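Local coordinates for MAGE domain-containing protein (Xenopus laevis, PDB 7DG2) that probably serves as the Nse3 subunit that pairs with Nse1 to bind and shape Nse4 within the Smc5/6 complex, at residues Gln25-Ile30 against Val151-Leu156; Leu106-Met111 against Ser119-Met124. All coordinates share one frame; numbering follows the deposited sequence.

Contact 1: Gln25-Ile30 against Val151-Leu156; sequences QKKLPI and VKQKYL
With CG anti to its own carbonyl carbon (chi1 -67°) and CD continuing the chain outward (chi2 172°), Gln153 extends its amide across to the loop at Lys26 and Lys27. Its NE2 donates to Lys26 O at 3.0 Å, nearly straight at 167°; the acceptor lies close to the amide plane of Gln153, while the donor stands above the carbonyl plane of Lys26. Glutamine suits this place because its extended chain carries the donor across while CB and CG lie against Lys27 O, each at 3.5 Å. The backbone adds a CA-H...O contact from Gln153 CA to Lys27 O at 3.4 Å. An alanine at Gln153 would probably leave Lys26 O without this donor and open a gap beside Lys27 CB.

Farther along the loop, Leu28 CD2 rests on the helix end, 3.7 Å from Lys152 O and 4.0 Å from Lys152 CB. Pro29, a rigid apolar ring, crosses the Lys154 side chain at about a right angle, CG to CG at 3.5 Å. Lys154 itself has positive phi and closes a Schellman motif, its N bonded to Val151 O, which turns the chain out of the helix.

The contact thus joins the loop between helix 6-23 and strand 30-31 to the C-terminal end of helix 142-152. Ile69 of strand 64-70 touches both Pro29 and Lys154, and Arg176 of helix 175-180 donates a hydrogen bond from NE to Gln153 O.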
ATOM      1  N   GLN B  25       7.562  -0.028   4.353  1.00 13.02           N
ATOM      2  CA  GLN B  25       6.505  -0.769   3.662  1.00 14.60           C
ATOM      3  C   GLN B  25       5.773  -1.747   4.571  1.00 15.40           C
ATOM      4  O   GLN B  25       4.577  -1.988   4.369  1.00 16.03           O
ATOM      5  CB  GLN B  25       7.061  -1.515   2.449  1.00 15.36           C
ATOM      6  CG  GLN B  25       7.305  -0.622   1.232  1.00 12.82           C
ATOM      7  CD  GLN B  25       7.886  -1.395   0.065  1.00 17.28           C
ATOM      8  OE1 GLN B  25       8.498  -2.448   0.254  1.00 17.46           O
ATOM      9  NE2 GLN B  25       7.707  -0.874  -1.146  1.00 15.61           N
ATOM     10  N   LYS B  26       6.465  -2.357   5.535  1.00 13.60           N
ATOM     11  CA  LYS B  26       5.821  -3.292   6.455  1.00 17.42           C
ATOM     12  C   LYS B  26       5.807  -2.775   7.887  1.00 16.73           C
ATOM     13  O   LYS B  26       5.637  -3.560   8.831  1.00 16.64           O
ATOM     14  CB  LYS B  26       6.488  -4.667   6.377  1.00 20.53           C
ATOM     15  CG  LYS B  26       6.297  -5.321   5.005  1.00 23.05           C
ATOM     16  CD  LYS B  26       6.679  -6.791   5.011  1.00 29.11           C
ATOM     17  CE  LYS B  26       6.516  -7.399   3.621  1.00 29.46           C
ATOM     18  NZ  LYS B  26       5.116  -7.360   3.140  1.00 34.80           N
ATOM     19  N   LYS B  27       5.960  -1.454   8.057  1.00 14.85           N
ATOM     20  CA  LYS B  27       5.895  -0.785   9.357  1.00 16.25           C
ATOM     21  C   LYS B  27       6.915  -1.351  10.342  1.00 14.95           C
ATOM     22  O   LYS B  27       6.695  -1.346  11.556  1.00 16.79           O
ATOM     23  CB  LYS B  27       4.482  -0.831   9.948  1.00 16.02           C
ATOM     24  CG  LYS B  27       3.435  -0.115   9.084  1.00 16.11           C
ATOM     25  CD  LYS B  27       3.790   1.348   8.890  1.00 15.38           C
ATOM     26  CE  LYS B  27       2.793   2.032   7.941  1.00 13.79           C
ATOM     27  NZ  LYS B  27       3.073   3.494   7.793  1.00 15.90           N
ATOM     28  N   LEU B  28       8.041  -1.842   9.827  1.00 16.22           N
ATOM     29  CA  LEU B  28       9.171  -2.100  10.711  1.00 16.78           C
ATOM     30  C   LEU B  28       9.924  -0.794  10.967  1.00 16.73           C
ATOM     31  O   LEU B  28      10.153  -0.017  10.035  1.00 17.12           O
ATOM     32  CB  LEU B  28      10.113  -3.136  10.093  1.00 15.34           C
ATOM     33  CG  LEU B  28       9.479  -4.492   9.798  1.00 19.31           C
ATOM     34  CD1 LEU B  28      10.506  -5.461   9.204  1.00 20.09           C
ATOM     35  CD2 LEU B  28       8.848  -5.056  11.067  1.00 22.83           C
ATOM     36  N   PRO B  29      10.302  -0.506  12.207  1.00 17.48           N
ATOM     37  CA  PRO B  29      11.028   0.742  12.467  1.00 18.17           C
ATOM     38  C   PRO B  29      12.348   0.785  11.714  1.00 16.71           C
ATOM     39  O   PRO B  29      12.879  -0.234  11.266  1.00 16.64           O
ATOM     40  CB  PRO B  29      11.243   0.724  13.984  1.00 22.19           C
ATOM     41  CG  PRO B  29      10.123  -0.140  14.501  1.00 24.85           C
ATOM     42  CD  PRO B  29       9.944  -1.213  13.451  1.00 19.37           C
ATOM     43  N   ILE B  30      12.882   1.996  11.574  1.00 14.78           N
ATOM     44  CA  ILE B  30      14.042   2.256  10.730  1.00 14.25           C
ATOM     45  C   ILE B  30      15.158   2.810  11.613  1.00 14.44           C
ATOM     46  O   ILE B  30      15.022   3.903  12.173  1.00 17.04           O
ATOM     47  CB  ILE B  30      13.702   3.239   9.603  1.00 15.50           C
ATOM     48  CG1 ILE B  30      12.438   2.757   8.875  1.00 17.65           C
ATOM     49  CG2 ILE B  30      14.911   3.399   8.675  1.00 16.80           C
ATOM     50  CD1 ILE B  30      11.760   3.820   7.987  1.00 18.08           C
ATOM     51  N   VAL B 151       4.338  -7.197  17.186  1.00 17.75           N
ATOM     52  CA  VAL B 151       5.428  -6.925  18.114  1.00 18.14           C
ATOM     53  C   VAL B 151       6.640  -6.355  17.383  1.00 17.51           C
ATOM     54  O   VAL B 151       7.255  -5.385  17.853  1.00 19.73           O
ATOM     55  CB  VAL B 151       5.762  -8.209  18.900  1.00 17.70           C
ATOM     56  CG1 VAL B 151       6.961  -7.985  19.787  1.00 21.02           C
ATOM     57  CG2 VAL B 151       4.570  -8.596  19.757  1.00 19.57           C
ATOM     58  N   LYS B 152       6.979  -6.917  16.216  1.00 20.12           N
ATOM     59  CA  LYS B 152       8.096  -6.394  15.432  1.00 19.83           C
ATOM     60  C   LYS B 152       7.792  -5.011  14.868  1.00 20.38           C
ATOM     61  O   LYS B 152       8.711  -4.214  14.648  1.00 18.37           O
ATOM     62  CB  LYS B 152       8.441  -7.365  14.310  1.00 21.74           C
ATOM     63  CG  LYS B 152       9.069  -8.658  14.818  1.00 28.20           C
ATOM     64  CD  LYS B 152       8.640  -9.846  13.988  1.00 35.10           C
ATOM     65  CE  LYS B 152       8.968  -9.656  12.524  1.00 37.15           C
ATOM     66  NZ  LYS B 152       8.416 -10.783  11.706  1.00 49.23           N
ATOM     67  N   GLN B 153       6.518  -4.709  14.642  1.00 19.40           N
ATOM     68  CA  GLN B 153       6.117  -3.358  14.263  1.00 15.23           C
ATOM     69  C   GLN B 153       6.135  -2.394  15.438  1.00 17.55           C
ATOM     70  O   GLN B 153       5.974  -1.181  15.228  1.00 17.71           O
ATOM     71  CB  GLN B 153       4.724  -3.403  13.629  1.00 15.97           C
ATOM     72  CG  GLN B 153       4.717  -4.134  12.288  1.00 16.41           C
ATOM     73  CD  GLN B 153       3.305  -4.348  11.742  1.00 18.65           C
ATOM     74  OE1 GLN B 153       2.342  -4.499  12.502  1.00 18.86           O
ATOM     75  NE2 GLN B 153       3.179  -4.359  10.420  1.00 20.76           N
ATOM     76  N   LYS B 154       6.348  -2.898  16.662  1.00 18.86           N
ATOM     77  CA  LYS B 154       6.334  -2.120  17.902  1.00 16.75           C
ATOM     78  C   LYS B 154       4.954  -1.563  18.236  1.00 16.65           C
ATOM     79  O   LYS B 154       4.849  -0.592  18.993  1.00 19.50           O
ATOM     80  CB  LYS B 154       7.348  -0.972  17.885  1.00 20.39           C
ATOM     81  CG  LYS B 154       8.748  -1.387  17.488  1.00 25.54           C
ATOM     82  CD  LYS B 154       9.313  -2.401  18.432  1.00 26.54           C
ATOM     83  CE  LYS B 154      10.830  -2.460  18.275  1.00 34.77           C
ATOM     84  NZ  LYS B 154      11.419  -3.494  19.159  1.00 30.11           N
ATOM     85  N   TYR B 155       3.886  -2.161  17.698  1.00 17.65           N
ATOM     86  CA  TYR B 155       2.555  -1.821  18.191  1.00 18.34           C
ATOM     87  C   TYR B 155       2.311  -2.406  19.571  1.00 17.93           C
ATOM     88  O   TYR B 155       1.605  -1.806  20.381  1.00 18.72           O
ATOM     89  CB  TYR B 155       1.473  -2.325  17.240  1.00 17.61           C
ATOM     90  CG  TYR B 155       1.233  -1.455  16.032  1.00 17.67           C
ATOM     91  CD1 TYR B 155       0.823  -0.136  16.175  1.00 16.33           C
ATOM     92  CD2 TYR B 155       1.362  -1.976  14.745  1.00 18.39           C
ATOM     93  CE1 TYR B 155       0.565   0.658  15.061  1.00 18.02           C
ATOM     94  CE2 TYR B 155       1.126  -1.197  13.635  1.00 17.78           C
ATOM     95  CZ  TYR B 155       0.718   0.108  13.796  1.00 19.27           C
ATOM     96  OH  TYR B 155       0.494   0.874  12.674  1.00 21.31           O
ATOM     97  N   LEU B 156       2.886  -3.572  19.855  1.00 19.57           N
ATOM     98  CA  LEU B 156       2.707  -4.229  21.138  1.00 18.61           C
ATOM     99  C   LEU B 156       4.059  -4.662  21.686  1.00 20.34           C
ATOM    100  O   LEU B 156       5.002  -4.914  20.932  1.00 21.64           O
ATOM    101  CB  LEU B 156       1.806  -5.459  21.009  1.00 17.99           C
ATOM    102  CG  LEU B 156       0.373  -5.262  20.500  1.00 18.80           C
ATOM    103  CD1 LEU B 156      -0.292  -6.605  20.249  1.00 17.99           C
ATOM    104  CD2 LEU B 156      -0.436  -4.421  21.472  1.00 16.05           C
TER

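Contact 2: Leu106-Met111 against Ser119-Met124; sequences LSLIFM and SAIWEM
Leu108 and Ile121 mark the nearest backbone approach of two helical segments, their CA atoms 7.5 Å apart, with the axes 10.6 Å from each other at closest and the N-to-C directions 130° apart. The two helices are the first pair of a winged-helix fold of the MAGE homology domain: helix 94-111 runs into a short link containing strand 116-117, and helix 118-127 comes back across it.

Leu108 carries most of the contact. Its CG is anti to the backbone N (chi1 -179°), and its branched end packs against Ala120, Ile121 and Met124. The CD2 methyl meets Ile121 CG1 at 3.9 Å and also approaches Ala120 O, where the small alanine side chain lets it come near the backbone. A leucine fits well here, since CD2 alone meets all three neighbours, while CD1 lies by Met124 SD.

Ile109 adds a looser contact beside it, its CG1 lying 4.3 Å from Ile121 CD1. Phe171 of strand 169-173 packs on both isoleucines, so the beta-branched pair joins the helices to the sheet. Thr13 of the Nse4 chain packs on Met124, bringing the edge of this core to the subunit interface.

Met124 reaches toward Leu108 tip to tip. Its unbranched, flexible chain suits the task: the bend at chi3 (68°) sets the terminal methyl against the leucine, with Met124 CE 3.6 Å from Leu108 CB and Met124 SD 3.8 Å from that same carbon.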
ATOM      1  N   LEU B 106      -5.383  -3.212  21.886  1.00 17.25           N
ATOM      2  CA  LEU B 106      -4.935  -2.020  22.607  1.00 17.54           C
ATOM      3  C   LEU B 106      -5.986  -1.562  23.609  1.00 17.96           C
ATOM      4  O   LEU B 106      -5.652  -1.055  24.686  1.00 18.60           O
ATOM      5  CB  LEU B 106      -4.629  -0.880  21.628  1.00 15.84           C
ATOM      6  CG  LEU B 106      -3.432  -1.066  20.681  1.00 16.76           C
ATOM      7  CD1 LEU B 106      -3.377   0.090  19.682  1.00 15.55           C
ATOM      8  CD2 LEU B 106      -2.130  -1.130  21.458  1.00 17.04           C
ATOM      9  N   SER B 107      -7.261  -1.694  23.241  1.00 18.39           N
ATOM     10  CA  SER B 107      -8.348  -1.280  24.119  1.00 20.01           C
ATOM     11  C   SER B 107      -8.333  -2.075  25.414  1.00 20.40           C
ATOM     12  O   SER B 107      -8.400  -1.497  26.504  1.00 22.09           O
ATOM     13  CB  SER B 107      -9.695  -1.442  23.412  1.00 19.11           C
ATOM     14  OG  SER B 107      -9.830  -0.522  22.332  1.00 20.42           O
ATOM     15  N   LEU B 108      -8.239  -3.403  25.314  1.00 21.02           N
ATOM     16  CA  LEU B 108      -8.240  -4.231  26.519  1.00 20.24           C
ATOM     17  C   LEU B 108      -7.062  -3.877  27.415  1.00 23.51           C
ATOM     18  O   LEU B 108      -7.218  -3.691  28.628  1.00 22.87           O
ATOM     19  CB  LEU B 108      -8.213  -5.715  26.142  1.00 21.29           C
ATOM     20  CG  LEU B 108      -8.230  -6.659  27.358  1.00 25.94           C
ATOM     21  CD1 LEU B 108      -9.535  -6.505  28.113  1.00 26.16           C
ATOM     22  CD2 LEU B 108      -7.996  -8.123  26.964  1.00 21.89           C
ATOM     23  N   ILE B 109      -5.880  -3.743  26.821  1.00 20.69           N
ATOM     24  CA  ILE B 109      -4.683  -3.435  27.594  1.00 21.31           C
ATOM     25  C   ILE B 109      -4.860  -2.127  28.350  1.00 22.31           C
ATOM     26  O   ILE B 109      -4.655  -2.056  29.564  1.00 22.89           O
ATOM     27  CB  ILE B 109      -3.456  -3.385  26.670  1.00 17.80           C
ATOM     28  CG1 ILE B 109      -3.173  -4.757  26.058  1.00 20.44           C
ATOM     29  CG2 ILE B 109      -2.248  -2.811  27.420  1.00 20.94           C
ATOM     30  CD1 ILE B 109      -2.117  -4.700  24.959  1.00 19.32           C
ATOM     31  N   PHE B 110      -5.249  -1.070  27.640  1.00 19.67           N
ATOM     32  CA  PHE B 110      -5.391   0.235  28.272  1.00 19.23           C
ATOM     33  C   PHE B 110      -6.506   0.233  29.315  1.00 22.52           C
ATOM     34  O   PHE B 110      -6.327   0.748  30.426  1.00 23.00           O
ATOM     35  CB  PHE B 110      -5.643   1.297  27.193  1.00 20.78           C
ATOM     36  CG  PHE B 110      -6.233   2.574  27.724  1.00 19.72           C
ATOM     37  CD1 PHE B 110      -5.508   3.387  28.581  1.00 21.85           C
ATOM     38  CD2 PHE B 110      -7.519   2.957  27.361  1.00 19.77           C
ATOM     39  CE1 PHE B 110      -6.058   4.571  29.082  1.00 23.73           C
ATOM     40  CE2 PHE B 110      -8.075   4.135  27.851  1.00 20.57           C
ATOM     41  CZ  PHE B 110      -7.336   4.943  28.714  1.00 22.52           C
ATOM     42  N   MET B 111      -7.665  -0.343  28.980  1.00 21.18           N
ATOM     43  CA  MET B 111      -8.816  -0.249  29.873  1.00 23.63           C
ATOM     44  C   MET B 111      -8.602  -1.038  31.156  1.00 28.14           C
ATOM     45  O   MET B 111      -9.206  -0.704  32.183  1.00 26.71           O
ATOM     46  CB  MET B 111     -10.086  -0.720  29.156  1.00 26.02           C
ATOM     47  CG  MET B 111     -10.550   0.192  27.990  1.00 22.52           C
ATOM     48  SD  MET B 111     -10.870   1.911  28.460  1.00 23.88           S
ATOM     49  CE  MET B 111     -12.470   1.749  29.264  1.00 27.10           C
ATOM     50  N   SER B 119      -3.389 -14.647  28.284  1.00 34.01           N
ATOM     51  CA  SER B 119      -4.596 -15.455  28.417  1.00 31.42           C
ATOM     52  C   SER B 119      -5.851 -14.593  28.347  1.00 30.14           C
ATOM     53  O   SER B 119      -6.855 -14.989  27.743  1.00 33.86           O
ATOM     54  CB  SER B 119      -4.559 -16.255  29.722  1.00 31.82           C
ATOM     55  OG  SER B 119      -4.384 -15.419  30.861  1.00 35.02           O
ATOM     56  N   ALA B 120      -5.810 -13.401  28.951  1.00 31.25           N
ATOM     57  CA  ALA B 120      -6.963 -12.511  28.894  1.00 32.11           C
ATOM     58  C   ALA B 120      -7.237 -12.040  27.472  1.00 30.07           C
ATOM     59  O   ALA B 120      -8.396 -11.868  27.090  1.00 28.20           O
ATOM     60  CB  ALA B 120      -6.750 -11.317  29.820  1.00 30.02           C
ATOM     61  N   ILE B 121      -6.188 -11.831  26.678  1.00 28.02           N
ATOM     62  CA  ILE B 121      -6.382 -11.373  25.308  1.00 30.55           C
ATOM     63  C   ILE B 121      -7.029 -12.467  24.460  1.00 27.47           C
ATOM     64  O   ILE B 121      -7.987 -12.213  23.721  1.00 25.18           O
ATOM     65  CB  ILE B 121      -5.045 -10.883  24.720  1.00 27.55           C
ATOM     66  CG1 ILE B 121      -4.711  -9.519  25.329  1.00 31.45           C
ATOM     67  CG2 ILE B 121      -5.095 -10.850  23.194  1.00 28.21           C
ATOM     68  CD1 ILE B 121      -3.503  -8.856  24.756  1.00 37.78           C
ATOM     69  N   TRP B 122      -6.535 -13.706  24.556  1.00 26.12           N
ATOM     70  CA  TRP B 122      -7.164 -14.758  23.760  1.00 26.18           C
ATOM     71  C   TRP B 122      -8.570 -15.077  24.252  1.00 25.24           C
ATOM     72  O   TRP B 122      -9.435 -15.439  23.451  1.00 27.76           O
ATOM     73  CB  TRP B 122      -6.297 -16.017  23.745  1.00 28.39           C
ATOM     74  CG  TRP B 122      -5.004 -15.786  23.060  1.00 27.06           C
ATOM     75  CD1 TRP B 122      -3.757 -15.893  23.609  1.00 28.27           C
ATOM     76  CD2 TRP B 122      -4.811 -15.357  21.703  1.00 25.85           C
ATOM     77  NE1 TRP B 122      -2.802 -15.578  22.674  1.00 28.51           N
ATOM     78  CE2 TRP B 122      -3.421 -15.245  21.496  1.00 27.47           C
ATOM     79  CE3 TRP B 122      -5.678 -15.069  20.642  1.00 28.17           C
ATOM     80  CZ2 TRP B 122      -2.873 -14.863  20.271  1.00 26.83           C
ATOM     81  CZ3 TRP B 122      -5.129 -14.682  19.419  1.00 26.62           C
ATOM     82  CH2 TRP B 122      -3.740 -14.579  19.250  1.00 25.95           C
ATOM     83  N   GLU B 123      -8.821 -14.931  25.552  1.00 30.00           N
ATOM     84  CA  GLU B 123     -10.164 -15.152  26.076  1.00 32.57           C
ATOM     85  C   GLU B 123     -11.154 -14.166  25.462  1.00 33.77           C
ATOM     86  O   GLU B 123     -12.232 -14.554  24.993  1.00 33.20           O
ATOM     87  CB  GLU B 123     -10.126 -15.037  27.599  1.00 34.48           C
ATOM     88  CG  GLU B 123     -11.465 -15.035  28.299  1.00 38.56           C
ATOM     89  CD  GLU B 123     -11.304 -14.983  29.810  1.00 46.93           C
ATOM     90  OE1 GLU B 123     -11.838 -15.879  30.498  1.00 53.79           O
ATOM     91  OE2 GLU B 123     -10.619 -14.059  30.307  1.00 46.65           O
ATOM     92  N   MET B 124     -10.784 -12.883  25.435  1.00 29.39           N
ATOM     93  CA  MET B 124     -11.601 -11.876  24.765  1.00 27.24           C
ATOM     94  C   MET B 124     -11.769 -12.197  23.283  1.00 29.79           C
ATOM     95  O   MET B 124     -12.890 -12.216  22.765  1.00 27.75           O
ATOM     96  CB  MET B 124     -10.974 -10.486  24.943  1.00 29.93           C
ATOM     97  CG  MET B 124     -11.693  -9.366  24.177  1.00 28.79           C
ATOM     98  SD  MET B 124     -10.944  -7.727  24.399  1.00 29.01           S
ATOM     99  CE  MET B 124      -9.386  -7.975  23.546  1.00 27.16           C
TER

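Contact 1 is a surface contact near the centre of the chain, whereas contact 2 is buried and lies farther out, with about 20 Å between their centres. The first joins a loop to a helix end and mixes amide-to-carbonyl bonding with apolar contacts; the second joins two helices almost entirely through apolar side chains. They share no segment, yet they meet directly: Leu156 CD2, just past the turn of contact 1, packs 3.7 Å from Leu106 CD2 and also reaches Ile109 on helix 94-111. Both also adjoin Nse4, whose Phe62 packs on Tyr155 of contact 1 and on Leu106 of contact 2.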